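Local coordinates for nucleoside diphosphate kinase (Encephalitozoon cuniculi, PDB 3MPD) that catalyses transfer of the gamma-phosphate of ATP to nucleoside diphosphates by a ping-pong mechanism through a phosphohistidine intermediate, supplying nucleoside triphosphates other than ATP, at the interface of chains A and B. Sequence-based numbering; all coordinates share one arbitrary frame. Chains: chain A/B, Nucleoside diphosphate kinase.

The interface of chains A and B. Residues chain A 17, 21-23; chain B 26, 30, 36, 145.
Glutamate capping of a helix N-terminus across the dimer interface is the motif here: the carboxylate of B:Glu30, on helix 22-32 of chain B, reaches the first turn of the same helix in chain A. Its two oxygens take neighbouring backbone N-H groups. OE1 accepts from A:Ser23 N at 3.0 Å, met on the syn side and slightly out of the carboxylate plane. That bond is nearly straight, 164° at H. OE2 offers its syn lone pair to A:Ile22 N at 3.1 Å, and this bond is more bent, 142° at H. The pair fixes the rotation of the carboxylate, and the helix N-terminus would be expected to favour its negative charge. B:Glu30 gets there by an extended chain, with CG anti to the backbone N (chi1 -175°).

Waters extend the polar network. Water 2 lies 2.7 Å from B:Glu30 OE2 and also bonds to the carbonyl O of A:Ile17, linking the carboxylate to the preceding helix 14-18. Waters 1 and 3 bridge OE1 to the hydroxyl OG of A:Ser23, which itself stays 3.6 Å from that oxygen. The carbonyl O of A:Ile17 lies above the plane of the B:Phe145 ring, just beyond its CZ end, 3.5 Å from CZ.

Beside the carboxylate, the side chain of A:Ile22 makes the apolar part of the contact from chain A. Its two branches diverge: CG2, anti to the backbone N, meets CG2 of B:Ile26 at 4.0 Å, the side chains crossing at about a right angle, while the CG1 branch carries CD1 towards B:Leu36 CD2, 3.9 Å away on strand 35-42. CB of A:Ile22 packs against the carboxylate carbon CD of B:Glu30.

The two-fold repeats this arrangement with the chains exchanged. The centre of the contact lies about 15 Å from A:His119, the histidine that carries the phosphate. The cap and the apolar packing beside it probably help hold the two subunits as the two-fold dimer from which NDP kinase oligomers are built.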
# COMPACT_ATOMS: atom_id res chain seq x y z
N ILE A 17 8.19 -7.04 -5.43
CA ILE A 17 6.78 -7.01 -5.86
C ILE A 17 6.44 -8.33 -6.56
O ILE A 17 5.41 -8.97 -6.27
CB ILE A 17 6.52 -5.84 -6.89
CG1 ILE A 17 6.83 -4.45 -6.27
CG2 ILE A 17 5.09 -5.90 -7.40
CD1 ILE A 17 6.01 -4.12 -5.06
N LEU A 21 5.93 -10.14 -1.98
CA LEU A 21 6.35 -9.84 -0.62
C LEU A 21 5.70 -8.60 -0.01
O LEU A 21 6.08 -8.17 1.10
CB LEU A 21 7.90 -9.69 -0.58
CG LEU A 21 8.68 -10.97 -0.79
CD1 LEU A 21 10.18 -10.69 -1.02
CD2 LEU A 21 8.55 -11.86 0.45
N ILE A 22 4.76 -8.00 -0.72
CA ILE A 22 4.14 -6.76 -0.23
C ILE A 22 3.56 -6.89 1.20
O ILE A 22 3.91 -6.10 2.07
CB ILE A 22 3.06 -6.18 -1.19
CG1 ILE A 22 3.68 -5.86 -2.57
CG2 ILE A 22 2.42 -4.86 -0.59
CD1 ILE A 22 2.59 -5.53 -3.64
N SER A 23 2.69 -7.87 1.45
CA SER A 23 2.02 -7.92 2.77
C SER A 23 3.00 -8.22 3.89
O SER A 23 2.86 -7.69 4.99
CB SER A 23 0.85 -8.93 2.84
OG SER A 23 1.33 -10.25 2.73
N ILE B 26 -4.07 -6.92 2.63
CA ILE B 26 -3.35 -7.02 1.36
C ILE B 26 -2.98 -8.48 1.08
O ILE B 26 -3.02 -8.95 -0.07
CB ILE B 26 -2.09 -6.08 1.35
CG1 ILE B 26 -2.57 -4.64 1.17
CG2 ILE B 26 -1.11 -6.45 0.21
CD1 ILE B 26 -1.48 -3.59 1.25
N GLU B 30 -3.12 -10.57 -2.44
CA GLU B 30 -1.81 -10.88 -3.02
C GLU B 30 -1.64 -12.42 -3.15
O GLU B 30 -1.14 -12.92 -4.18
CB GLU B 30 -0.70 -10.24 -2.19
CG GLU B 30 0.70 -10.41 -2.78
CD GLU B 30 1.76 -9.64 -2.01
OE1 GLU B 30 1.69 -9.61 -0.75
OE2 GLU B 30 2.68 -9.09 -2.69
N LEU B 36 -1.51 -5.83 -7.76
CA LEU B 36 -1.64 -4.43 -7.37
C LEU B 36 -1.17 -3.52 -8.50
O LEU B 36 -0.07 -3.71 -9.04
CB LEU B 36 -0.83 -4.17 -6.09
CG LEU B 36 -0.91 -2.77 -5.52
CD1 LEU B 36 -2.29 -2.44 -4.99
CD2 LEU B 36 0.16 -2.63 -4.48
N PHE B 145 3.38 -10.51 -13.84
CA PHE B 145 4.70 -11.14 -13.74
C PHE B 145 4.71 -12.67 -13.61
O PHE B 145 5.66 -13.31 -14.07
CB PHE B 145 5.52 -10.51 -12.60
CG PHE B 145 4.75 -10.40 -11.27
CD1 PHE B 145 4.65 -11.50 -10.41
CD2 PHE B 145 4.15 -9.20 -10.90
CE1 PHE B 145 3.94 -11.39 -9.18
CE2 PHE B 145 3.45 -9.08 -9.70
CZ PHE B 145 3.34 -10.19 -8.83
O HOH W 1 3.69 -11.02 1.29
O HOH W 2 2.68 -8.41 -5.33
O HOH W 3 0.80 -12.04 0.26